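Carbohydrate esterase family 2 (CE2) (Chaetomium olivicolor, PDB 4XVH) probably removes acetyl groups from xylan or related plant polysaccharides, as a fungal family 2 carbohydrate esterase joining a jelly-roll carbohydrate-binding domain to a GDSL-like hydrolase domain. Local coordinates at residues Thr41-Leu46 / Arg81-Ala86; Thr12-Trp17 / Tyr87-Leu92; Gly165-Phe170 / Asp224-Ala229. All coordinates share one frame; numbering follows the deposited sequence.

Contact 1: Thr41-Leu46 / Arg81-Ala86; sequences TNSVDL and RRSEPA. With PEU (2,5,8,11,14,17,20,23,26,29,32,35,38,41,44,47,50,53,56,59,62,65,68,71,74,77,80-heptacosaoxadooctacontan-82-ol), chain C.
Asn42 meets Arg81 through its amide oxygen: Arg81 NH1 donates to Asn42 OD1 over 2.8 Å, with the amide and guanidinium planes turned 54° against each other. Ser83 O lies over one face of that guanidinium, toward its rim, and its other nitrogens bond to Gly88 O and Ser16 O, which together fix its rotation. At Ser43 the backbone engages both ways. Ser43 N donates to Ser83 OG at 3.1 Å, the hydroxyl being placed there by a first torsion of 56° that sets it between its own N and carbonyl carbon. Ser43 O accepts from Arg82 N at 2.9 Å, while Ser43 OG, bonded to Ala135 O, takes a weak bond from Arg82 NE. Val44 pairs with Arg81 as antiparallel, non-hydrogen-bonded neighbours, Val44 CG1 resting 4.1 Å from Arg81 CA. Asp45 then forms a buried salt bridge: Arg82 NH1 reaches Asp45 OD1 on its syn side at 3.0 Å, the two side chains crossing at about a right angle. Arg82 NH2 turns instead to Asp126 and Ala136 O. An alanine at Arg82 would probably leave Asp45 and Asp126 without this shared counter-charge and open a gap beside Ser43. The arrangement is that of the end of a strand pair in a jelly-roll beta sandwich, where strand 73-81 gives way to a loop whose arginine links the sandwich to the GDSL-like hydrolase part.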
loop_
_atom_site.group_PDB
_atom_site.type_symbol
_atom_site.label_atom_id
_atom_site.label_comp_id
_atom_site.label_asym_id
_atom_site.label_seq_id
_atom_site.Cartn_x
_atom_site.Cartn_y
_atom_site.Cartn_z
ATOM N N THR A 41 4.660 -5.060 -16.210
ATOM C CA THR A 41 4.449 -3.632 -16.401
ATOM C C THR A 41 4.504 -2.963 -15.030
ATOM O O THR A 41 4.244 -3.597 -14.007
ATOM C CB THR A 41 3.102 -3.303 -17.130
ATOM O OG1 THR A 41 2.029 -3.982 -16.479
ATOM C CG2 THR A 41 3.136 -3.688 -18.630
ATOM N N ASN A 42 4.894 -1.696 -15.023
ATOM C CA ASN A 42 5.188 -0.973 -13.789
ATOM C C ASN A 42 4.928 0.492 -14.012
ATOM O O ASN A 42 4.956 0.941 -15.162
ATOM C CB ASN A 42 6.656 -1.147 -13.371
ATOM C CG ASN A 42 7.038 -2.584 -13.187
ATOM O OD1 ASN A 42 6.840 -3.156 -12.117
ATOM N ND2 ASN A 42 7.556 -3.200 -14.248
ATOM N N SER A 43 4.739 1.262 -12.941
ATOM C CA SER A 43 4.877 2.713 -13.100
ATOM C C SER A 43 5.386 3.266 -11.795
ATOM O O SER A 43 5.182 2.668 -10.745
ATOM C CB SER A 43 3.569 3.398 -13.512
ATOM O OG SER A 43 2.589 3.330 -12.504
ATOM N N VAL A 44 6.075 4.388 -11.885
ATOM C CA VAL A 44 6.689 5.005 -10.738
ATOM C C VAL A 44 6.440 6.486 -10.828
ATOM O O VAL A 44 6.240 7.023 -11.943
ATOM C CB VAL A 44 8.241 4.758 -10.685
ATOM C CG1 VAL A 44 8.580 3.267 -10.616
ATOM C CG2 VAL A 44 8.905 5.412 -11.908
ATOM N N ASP A 45 6.455 7.130 -9.666
ATOM C CA ASP A 45 6.559 8.584 -9.540
ATOM C C ASP A 45 8.008 8.955 -9.314
ATOM O O ASP A 45 8.635 8.395 -8.408
ATOM C CB ASP A 45 5.753 9.099 -8.345
ATOM C CG ASP A 45 4.281 9.237 -8.624
ATOM O OD1 ASP A 45 3.839 8.993 -9.774
ATOM O OD2 ASP A 45 3.562 9.645 -7.681
ATOM N N LEU A 46 8.532 9.919 -10.060
ATOM C CA LEU A 46 9.869 10.444 -9.763
ATOM C C LEU A 46 9.697 11.888 -9.310
ATOM O O LEU A 46 9.165 12.716 -10.079
ATOM C CB LEU A 46 10.781 10.339 -11.001
ATOM C CG LEU A 46 12.212 10.862 -10.807
ATOM C CD1 LEU A 46 13.021 9.888 -9.950
ATOM C CD2 LEU A 46 12.860 11.080 -12.167
ATOM N N ARG A 81 7.202 3.494 -6.354
ATOM C CA ARG A 81 6.368 2.660 -7.170
ATOM C C ARG A 81 4.910 3.031 -6.994
ATOM O O ARG A 81 4.423 3.057 -5.927
ATOM C CB ARG A 81 6.494 1.209 -6.755
ATOM C CG ARG A 81 7.137 0.281 -7.730
ATOM C CD ARG A 81 7.422 -1.038 -7.074
ATOM N NE ARG A 81 6.516 -2.136 -7.291
ATOM C CZ ARG A 81 6.213 -2.657 -8.456
ATOM N NH1 ARG A 81 6.619 -2.094 -9.547
ATOM N NH2 ARG A 81 5.446 -3.693 -8.520
ATOM N N ARG A 82 4.224 3.199 -8.089
ATOM C CA ARG A 82 2.786 3.454 -8.072
ATOM C C ARG A 82 1.983 2.143 -8.053
ATOM O O ARG A 82 0.830 2.118 -7.599
ATOM C CB ARG A 82 2.375 4.242 -9.333
ATOM C CG ARG A 82 2.952 5.645 -9.434
ATOM C CD ARG A 82 2.972 6.119 -10.867
ATOM N NE ARG A 82 1.652 6.170 -11.498
ATOM C CZ ARG A 82 0.793 7.195 -11.385
ATOM N NH1 ARG A 82 1.100 8.277 -10.670
ATOM N NH2 ARG A 82 -0.381 7.159 -12.026
ATOM N N SER A 83 2.583 1.084 -8.613
ATOM C CA SER A 83 1.860 -0.128 -8.979
ATOM C C SER A 83 2.250 -1.334 -8.139
ATOM O O SER A 83 3.022 -1.211 -7.176
ATOM C CB SER A 83 2.084 -0.447 -10.474
ATOM O OG SER A 83 3.471 -0.559 -10.761
ATOM N N GLU A 84 1.759 -2.514 -8.516
ATOM C CA GLU A 84 1.803 -3.657 -7.593
ATOM C C GLU A 84 2.461 -4.901 -8.209
ATOM O O GLU A 84 2.609 -4.997 -9.427
ATOM C CB GLU A 84 0.374 -3.993 -7.132
ATOM C CG GLU A 84 -0.477 -4.589 -8.283
ATOM C CD GLU A 84 -1.884 -4.943 -7.828
ATOM O OE1 GLU A 84 -2.018 -5.868 -6.977
ATOM O OE2 GLU A 84 -2.837 -4.275 -8.303
ATOM N N PRO A 85 2.848 -5.861 -7.365
ATOM C CA PRO A 85 3.586 -7.021 -7.872
ATOM C C PRO A 85 2.844 -7.820 -8.935
ATOM O O PRO A 85 3.492 -8.404 -9.805
ATOM C CB PRO A 85 3.804 -7.890 -6.620
ATOM C CG PRO A 85 3.334 -7.106 -5.465
ATOM C CD PRO A 85 2.864 -5.771 -5.896
ATOM N N ALA A 86 1.517 -7.819 -8.882
ATOM C CA ALA A 86 0.746 -8.647 -9.798
ATOM C C ALA A 86 1.009 -8.258 -11.249
ATOM O O ALA A 86 0.878 -9.093 -12.129
ATOM C CB ALA A 86 -0.760 -8.547 -9.508
HETATM C CAA PEU C . 3.861 -10.830 -14.549
HETATM O OAB PEU C . 2.494 -11.036 -14.947
HETATM C CAC PEU C . 2.117 -12.466 -14.991
HETATM C CAD PEU C . 0.665 -12.907 -15.414
HETATM O OAE PEU C . 0.302 -12.496 -16.755
HETATM C CAF PEU C . 0.244 -11.046 -16.938
HETATM C CAG PEU C . -0.897 -10.201 -16.345
HETATM O OAH PEU C . -1.153 -10.288 -14.935
HETATM C CAI PEU C . -2.136 -9.297 -14.524
HETATM C CAJ PEU C . -2.651 -9.523 -13.098
HETATM O OAK PEU C . -3.589 -8.481 -12.717
HETATM C CAL PEU C . -4.381 -8.937 -11.600
HETATM C CAM PEU C . -5.417 -7.927 -11.119
HETATM O OAN PEU C . -6.214 -8.696 -10.195
HETATM C CAO PEU C . -7.362 -7.991 -9.671
HETATM C CAP PEU C . -8.178 -9.199 -9.259
HETATM O OAQ PEU C . -9.495 -9.215 -8.655
HETATM C CAR PEU C . -10.580 -8.494 -9.320
HETATM C CAS PEU C . -10.700 -6.953 -9.217
HETATM O OAT PEU C . -10.933 -6.454 -7.840
HETATM C CAU PEU C . -9.881 -6.722 -6.863
HETATM C CAV PEU C . -10.246 -6.182 -5.464
HETATM O OAW PEU C . -9.255 -6.362 -4.421
HETATM O O HOH W 1 3.857 -3.267 -11.183
#

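Contact 2: Thr12-Trp17 / Tyr87-Leu92; sequences TKELSW and YGSIFL. With PEU (2,5,8,11,14,17,20,23,26,29,32,35,38,41,44,47,50,53,56,59,62,65,68,71,74,77,80-heptacosaoxadooctacontan-82-ol), chain C.
Glu14 lies over one face of the Phe91 ring, its CG 3.8 Å from the ring centroid in a CH-pi contact. The carboxylate stacks on the same face, only 17° from parallel, with Glu14 CD 3.4 Å from Phe91 CZ. At the ring edge, Thr12 O approaches Phe91 CD2 to 3.7 Å. The Tyr87 ring has the polyether ligand over one face, ligand OAK standing 3.8 Å from Tyr87 CZ, and its hydroxyl bonds to Asn133. Glu14 CG is anti to the backbone N (chi1 -180°) and the chain runs on extended, laying it across Phe91; Glu14 OE2 then accepts from Ser89 OG at 2.7 Å through its anti lone pair, which helps hold the carboxylate flat. The backbones form an antiparallel ladder in the beta sandwich, short strand 14-15 being an outermost strand of its four-stranded sheet, beside 88-97. Glu14 faces Phe91 in a non-hydrogen-bonded pair; next to it Leu15 N donates to Ile90 O at 2.8 Å, and the return bond from Ile90 N to Leu15 O is weak. On the other face of the sheet Leu15 packs obliquely against Leu92, with their CD1 atoms 3.9 Å apart. A water donates to Thr12 O and Leu92 O.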
loop_
_atom_site.group_PDB
_atom_site.type_symbol
_atom_site.label_atom_id
_atom_site.label_comp_id
_atom_site.label_asym_id
_atom_site.label_seq_id
_atom_site.Cartn_x
_atom_site.Cartn_y
_atom_site.Cartn_z
ATOM N N THR A 12 18.002 -8.544 -3.137
ATOM C CA THR A 12 17.534 -8.480 -4.517
ATOM C C THR A 12 17.397 -7.058 -5.059
ATOM O O THR A 12 17.374 -6.857 -6.264
ATOM C CB THR A 12 16.169 -9.119 -4.653
ATOM O OG1 THR A 12 15.241 -8.328 -3.898
ATOM C CG2 THR A 12 16.197 -10.572 -4.127
ATOM N N LYS A 13 17.241 -6.092 -4.154
ATOM C CA LYS A 13 16.931 -4.714 -4.500
ATOM C C LYS A 13 15.719 -4.602 -5.435
ATOM O O LYS A 13 15.628 -3.688 -6.278
ATOM C CB LYS A 13 18.150 -4.024 -5.110
ATOM C CG LYS A 13 19.294 -3.875 -4.100
ATOM C CD LYS A 13 20.330 -2.836 -4.530
ATOM C CE LYS A 13 21.076 -3.247 -5.777
ATOM N NZ LYS A 13 22.129 -2.230 -6.141
ATOM N N GLU A 14 14.773 -5.516 -5.241
ATOM C CA GLU A 14 13.537 -5.522 -6.023
ATOM C C GLU A 14 12.502 -4.592 -5.431
ATOM O O GLU A 14 12.116 -4.717 -4.259
ATOM C CB GLU A 14 12.953 -6.939 -6.122
ATOM C CG GLU A 14 11.643 -7.039 -6.934
ATOM C CD GLU A 14 11.029 -8.434 -6.846
ATOM O OE1 GLU A 14 11.394 -9.197 -5.926
ATOM O OE2 GLU A 14 10.205 -8.783 -7.718
ATOM N N LEU A 15 12.061 -3.643 -6.244
ATOM C CA LEU A 15 10.897 -2.839 -5.903
ATOM C C LEU A 15 9.669 -3.655 -6.247
ATOM O O LEU A 15 9.221 -3.697 -7.396
ATOM C CB LEU A 15 10.916 -1.513 -6.644
ATOM C CG LEU A 15 12.205 -0.710 -6.443
ATOM C CD1 LEU A 15 12.011 0.612 -7.199
ATOM C CD2 LEU A 15 12.512 -0.449 -4.944
ATOM N N SER A 16 9.154 -4.331 -5.235
ATOM C CA SER A 16 8.073 -5.293 -5.406
ATOM C C SER A 16 6.753 -4.743 -4.862
ATOM O O SER A 16 5.792 -4.571 -5.606
ATOM C CB SER A 16 8.426 -6.600 -4.691
ATOM O OG SER A 16 7.346 -7.501 -4.780
ATOM N N TRP A 17 6.683 -4.469 -3.561
ATOM C CA TRP A 17 5.454 -3.903 -3.001
ATOM C C TRP A 17 5.157 -2.486 -3.551
ATOM O O TRP A 17 6.065 -1.761 -3.970
ATOM C CB TRP A 17 5.556 -3.885 -1.463
ATOM C CG TRP A 17 5.657 -5.248 -0.852
ATOM C CD1 TRP A 17 6.756 -5.791 -0.225
ATOM C CD2 TRP A 17 4.645 -6.282 -0.854
ATOM N NE1 TRP A 17 6.474 -7.085 0.188
ATOM C CE2 TRP A 17 5.188 -7.404 -0.181
ATOM C CE3 TRP A 17 3.338 -6.366 -1.363
ATOM C CZ2 TRP A 17 4.461 -8.592 0.008
ATOM C CZ3 TRP A 17 2.618 -7.548 -1.166
ATOM C CH2 TRP A 17 3.180 -8.636 -0.484
ATOM N N TYR A 87 1.370 -6.994 -11.489
ATOM C CA TYR A 87 1.589 -6.516 -12.857
ATOM C C TYR A 87 3.059 -6.615 -13.267
ATOM O O TYR A 87 3.369 -6.731 -14.449
ATOM C CB TYR A 87 1.099 -5.071 -13.019
ATOM C CG TYR A 87 -0.411 -4.953 -13.115
ATOM C CD1 TYR A 87 -1.073 -5.133 -14.330
ATOM C CD2 TYR A 87 -1.183 -4.699 -11.977
ATOM C CE1 TYR A 87 -2.458 -5.044 -14.409
ATOM C CE2 TYR A 87 -2.578 -4.602 -12.055
ATOM C CZ TYR A 87 -3.204 -4.776 -13.272
ATOM O OH TYR A 87 -4.589 -4.685 -13.321
ATOM N N GLY A 88 3.959 -6.544 -12.285
ATOM C CA GLY A 88 5.389 -6.736 -12.540
ATOM C C GLY A 88 6.222 -6.170 -11.410
ATOM O O GLY A 88 5.681 -5.777 -10.382
ATOM N N SER A 89 7.529 -6.109 -11.591
ATOM C CA SER A 89 8.381 -5.445 -10.611
ATOM C C SER A 89 9.616 -4.825 -11.280
ATOM O O SER A 89 9.875 -5.073 -12.448
ATOM C CB SER A 89 8.793 -6.424 -9.511
ATOM O OG SER A 89 9.548 -7.483 -10.048
ATOM N N ILE A 90 10.352 -3.999 -10.535
ATOM C CA ILE A 90 11.588 -3.404 -11.037
ATOM C C ILE A 90 12.760 -3.854 -10.167
ATOM O O ILE A 90 12.692 -3.764 -8.940
ATOM C CB ILE A 90 11.527 -1.852 -11.058
ATOM C CG1 ILE A 90 10.388 -1.389 -11.979
ATOM C CG2 ILE A 90 12.875 -1.297 -11.528
ATOM C CD1 ILE A 90 9.872 0.037 -11.696
ATOM N N PHE A 91 13.814 -4.385 -10.780
ATOM C CA PHE A 91 15.012 -4.712 -10.000
ATOM C C PHE A 91 16.045 -3.598 -10.175
ATOM O O PHE A 91 16.504 -3.355 -11.297
ATOM C CB PHE A 91 15.590 -6.064 -10.421
ATOM C CG PHE A 91 14.727 -7.249 -10.029
ATOM C CD1 PHE A 91 13.579 -7.566 -10.752
ATOM C CD2 PHE A 91 15.088 -8.062 -8.958
ATOM C CE1 PHE A 91 12.791 -8.674 -10.385
ATOM C CE2 PHE A 91 14.315 -9.172 -8.591
ATOM C CZ PHE A 91 13.174 -9.474 -9.310
ATOM N N LEU A 92 16.391 -2.915 -9.081
ATOM C CA LEU A 92 17.271 -1.759 -9.153
ATOM C C LEU A 92 18.724 -2.171 -9.314
ATOM O O LEU A 92 19.143 -3.217 -8.797
ATOM C CB LEU A 92 17.119 -0.878 -7.911
ATOM C CG LEU A 92 15.789 -0.099 -7.813
ATOM C CD1 LEU A 92 15.850 0.894 -6.686
ATOM C CD2 LEU A 92 15.515 0.633 -9.112
HETATM C CAA PEU C . 3.861 -10.830 -14.549
HETATM O OAB PEU C . 2.494 -11.036 -14.947
HETATM C CAC PEU C . 2.117 -12.466 -14.991
HETATM C CAD PEU C . 0.665 -12.907 -15.414
HETATM O OAE PEU C . 0.302 -12.496 -16.755
HETATM C CAF PEU C . 0.244 -11.046 -16.938
HETATM C CAG PEU C . -0.897 -10.201 -16.345
HETATM O OAH PEU C . -1.153 -10.288 -14.935
HETATM C CAI PEU C . -2.136 -9.297 -14.524
HETATM C CAJ PEU C . -2.651 -9.523 -13.098
HETATM O OAK PEU C . -3.589 -8.481 -12.717
HETATM C CAL PEU C . -4.381 -8.937 -11.600
HETATM C CAM PEU C . -5.417 -7.927 -11.119
HETATM O OAN PEU C . -6.214 -8.696 -10.195
HETATM C CAO PEU C . -7.362 -7.991 -9.671
HETATM C CAP PEU C . -8.178 -9.199 -9.259
HETATM O OAQ PEU C . -9.495 -9.215 -8.655
HETATM C CAR PEU C . -10.580 -8.494 -9.320
HETATM C CAS PEU C . -10.700 -6.953 -9.217
HETATM O OAT PEU C . -10.933 -6.454 -7.840
HETATM C CAU PEU C . -9.881 -6.722 -6.863
HETATM C CAV PEU C . -10.246 -6.182 -5.464
HETATM O OAW PEU C . -9.255 -6.362 -4.421
HETATM O O HOH W 2 18.549 -5.867 -8.410
#

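Contact 3: Gly165-Phe170 / Asp224-Ala229; sequences GLIRNF and DPIDVA. With PEU (2,5,8,11,14,17,20,23,26,29,32,35,38,41,44,47,50,53,56,59,62,65,68,71,74,77,80-heptacosaoxadooctacontan-82-ol), chain C.
Arg168 grips the carbonyl oxygen of Asp224 end-on, NH1 at 2.8 Å and NH2 at 2.9 Å from that single atom. Within the Rossmann-like fold of the GDSL hydrolases, this fork ties the loop after strand 155-160 to the turn that leads into helix 228-243. The tight part of the contact is centred on the guanidinium. Asp224 O sits within 2° of its plane, and one face is covered by Ile226 CA, 3.5 Å above the plane and offset toward the rim. Arg168 NE bonds to Asp216 O, so the flat group is anchored at its inner side as well as at its end. The side chain is extended from CG to NE, with CD anti to CA (chi2 -174°), and this reach spans two backbones that stay well separated: the closest alpha carbons, Arg168 CA and Ile226 CA, are 8.8 Å apart. Packing is much looser alongside. Ile167 crosses Ile226 at about a right angle and touches it through Ile167 CD1 and Ile226 CG1, 4.1 Å apart. Asp224, Pro225 and Asp227 lie on the solvent side. The Asp224 carboxylate takes no part in the grip, its OD2 lying 6.7 Å from Arg168 NH1. Asp227 takes the N-cap position of helix 228-243 and caps Ala230 N. At the pocket end of the loop, Phe170 turns one face to the polyether, whose CAR atom stands 3.8 Å above the ring centre.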
loop_
_atom_site.group_PDB
_atom_site.type_symbol
_atom_site.label_atom_id
_atom_site.label_comp_id
_atom_site.label_asym_id
_atom_site.label_seq_id
_atom_site.Cartn_x
_atom_site.Cartn_y
_atom_site.Cartn_z
ATOM N N GLY A 165 -7.583 -11.376 0.146
ATOM C CA GLY A 165 -8.403 -11.250 1.329
ATOM C C GLY A 165 -7.688 -11.645 2.617
ATOM O O GLY A 165 -6.494 -11.949 2.630
ATOM N N LEU A 166 -8.449 -11.621 3.701
ATOM C CA LEU A 166 -8.010 -12.074 5.005
ATOM C C LEU A 166 -8.197 -13.590 5.183
ATOM O O LEU A 166 -7.279 -14.276 5.624
ATOM C CB LEU A 166 -8.793 -11.329 6.079
ATOM C CG LEU A 166 -8.572 -11.701 7.550
ATOM C CD1 LEU A 166 -7.110 -11.381 7.964
ATOM C CD2 LEU A 166 -9.577 -10.986 8.457
ATOM N N ILE A 167 -9.397 -14.103 4.894
ATOM C CA ILE A 167 -9.644 -15.547 4.990
ATOM C C ILE A 167 -9.889 -16.167 3.616
ATOM O O ILE A 167 -9.665 -17.341 3.442
ATOM C CB ILE A 167 -10.842 -15.897 5.911
ATOM C CG1 ILE A 167 -12.153 -15.343 5.369
ATOM C CG2 ILE A 167 -10.615 -15.350 7.294
ATOM C CD1 ILE A 167 -13.354 -15.890 6.116
ATOM N N ARG A 168 -10.324 -15.375 2.635
ATOM C CA ARG A 168 -10.479 -15.909 1.293
ATOM C C ARG A 168 -10.346 -14.774 0.295
ATOM O O ARG A 168 -10.733 -13.650 0.577
ATOM C CB ARG A 168 -11.829 -16.644 1.139
ATOM C CG ARG A 168 -13.077 -15.767 1.293
ATOM C CD ARG A 168 -14.380 -16.610 1.282
ATOM N NE ARG A 168 -15.560 -15.760 1.106
ATOM C CZ ARG A 168 -16.807 -16.225 0.947
ATOM N NH1 ARG A 168 -17.059 -17.535 0.974
ATOM N NH2 ARG A 168 -17.823 -15.371 0.785
ATOM N N ASN A 169 -9.773 -15.080 -0.865
ATOM C CA ASN A 169 -9.533 -14.068 -1.878
ATOM C C ASN A 169 -10.766 -13.795 -2.747
ATOM O O ASN A 169 -11.865 -14.288 -2.440
ATOM C CB ASN A 169 -8.345 -14.481 -2.735
ATOM C CG ASN A 169 -7.047 -14.565 -1.925
ATOM O OD1 ASN A 169 -6.798 -13.738 -1.026
ATOM N ND2 ASN A 169 -6.228 -15.579 -2.224
ATOM N N PHE A 170 -10.568 -13.007 -3.805
ATOM C CA PHE A 170 -11.643 -12.585 -4.700
ATOM C C PHE A 170 -12.421 -13.807 -5.199
ATOM O O PHE A 170 -11.840 -14.868 -5.427
ATOM C CB PHE A 170 -11.071 -11.766 -5.874
ATOM C CG PHE A 170 -12.081 -11.416 -6.950
ATOM C CD1 PHE A 170 -12.894 -10.297 -6.825
ATOM C CD2 PHE A 170 -12.202 -12.198 -8.094
ATOM C CE1 PHE A 170 -13.828 -9.970 -7.803
ATOM C CE2 PHE A 170 -13.146 -11.878 -9.090
ATOM C CZ PHE A 170 -13.959 -10.760 -8.942
ATOM N N ASP A 224 -20.576 -19.591 -1.074
ATOM C CA ASP A 224 -21.402 -19.205 0.060
ATOM C C ASP A 224 -21.010 -17.823 0.567
ATOM O O ASP A 224 -19.826 -17.439 0.502
ATOM C CB ASP A 224 -21.262 -20.208 1.200
ATOM C CG ASP A 224 -21.894 -21.544 0.881
ATOM O OD1 ASP A 224 -22.770 -21.605 -0.021
ATOM O OD2 ASP A 224 -21.507 -22.530 1.546
ATOM N N PRO A 225 -21.986 -17.081 1.118
ATOM C CA PRO A 225 -21.627 -15.841 1.832
ATOM C C PRO A 225 -20.582 -16.114 2.934
ATOM O O PRO A 225 -20.452 -17.251 3.406
ATOM C CB PRO A 225 -22.950 -15.390 2.433
ATOM C CG PRO A 225 -24.012 -16.061 1.596
ATOM C CD PRO A 225 -23.428 -17.372 1.195
ATOM N N ILE A 226 -19.853 -15.076 3.323
ATOM C CA ILE A 226 -18.716 -15.178 4.236
ATOM C C ILE A 226 -19.082 -15.795 5.594
ATOM O O ILE A 226 -20.203 -15.636 6.083
ATOM C CB ILE A 226 -18.097 -13.782 4.447
ATOM C CG1 ILE A 226 -16.710 -13.859 5.099
ATOM C CG2 ILE A 226 -19.040 -12.848 5.229
ATOM C CD1 ILE A 226 -16.039 -12.507 5.177
ATOM N N ASP A 227 -18.142 -16.542 6.171
ATOM C CA ASP A 227 -18.309 -17.012 7.545
ATOM C C ASP A 227 -17.892 -15.854 8.407
ATOM O O ASP A 227 -16.701 -15.566 8.504
ATOM C CB ASP A 227 -17.464 -18.256 7.824
ATOM C CG ASP A 227 -17.623 -18.775 9.250
ATOM O OD1 ASP A 227 -18.067 -18.014 10.153
ATOM O OD2 ASP A 227 -17.296 -19.967 9.457
ATOM N N VAL A 228 -18.854 -15.171 9.014
ATOM C CA VAL A 228 -18.538 -13.932 9.720
ATOM C C VAL A 228 -17.671 -14.160 10.945
ATOM O O VAL A 228 -16.734 -13.382 11.218
ATOM C CB VAL A 228 -19.808 -13.184 10.131
ATOM C CG1 VAL A 228 -19.462 -11.933 10.936
ATOM C CG2 VAL A 228 -20.589 -12.786 8.883
ATOM N N ALA A 229 -17.971 -15.238 11.664
ATOM C CA ALA A 229 -17.246 -15.578 12.867
ATOM C C ALA A 229 -15.801 -15.858 12.515
ATOM O O ALA A 229 -14.891 -15.414 13.217
ATOM C CB ALA A 229 -17.881 -16.783 13.563
HETATM C CAA PEU C . 3.861 -10.830 -14.549
HETATM O OAB PEU C . 2.494 -11.036 -14.947
HETATM C CAC PEU C . 2.117 -12.466 -14.991
HETATM C CAD PEU C . 0.665 -12.907 -15.414
HETATM O OAE PEU C . 0.302 -12.496 -16.755
HETATM C CAF PEU C . 0.244 -11.046 -16.938
HETATM C CAG PEU C . -0.897 -10.201 -16.345
HETATM O OAH PEU C . -1.153 -10.288 -14.935
HETATM C CAI PEU C . -2.136 -9.297 -14.524
HETATM C CAJ PEU C . -2.651 -9.523 -13.098
HETATM O OAK PEU C . -3.589 -8.481 -12.717
HETATM C CAL PEU C . -4.381 -8.937 -11.600
HETATM C CAM PEU C . -5.417 -7.927 -11.119
HETATM O OAN PEU C . -6.214 -8.696 -10.195
HETATM C CAO PEU C . -7.362 -7.991 -9.671
HETATM C CAP PEU C . -8.178 -9.199 -9.259
HETATM O OAQ PEU C . -9.495 -9.215 -8.655
HETATM C CAR PEU C . -10.580 -8.494 -9.320
HETATM C CAS PEU C . -10.700 -6.953 -9.217
HETATM O OAT PEU C . -10.933 -6.454 -7.840
HETATM C CAU PEU C . -9.881 -6.722 -6.863
HETATM C CAV PEU C . -10.246 -6.182 -5.464
HETATM O OAW PEU C . -9.255 -6.362 -4.421
#

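How the contacts relate
The three contacts show how separate pieces of a two-domain enzyme can line one elongated pocket. Contacts 1 and 2 share the beta sandwich, contact 1 nested in the chain loop that contact 2 closes, with centres 9 Å apart. They join directly, probably through a hydrogen bond from Thr41 N to Tyr87 O (2.7 Å). Contact 3 belongs to the hydrolase part; its centre is 28 Å from that of contact 1 and 30 Å from that of contact 2, with nearest atoms about 11 Å away in both cases. The polyether bridges this separation, touching Ala86, Tyr87 and Phe170 and hydrogen-bonding to Gly163 N and Asn215 ND2 of the hydrolase part.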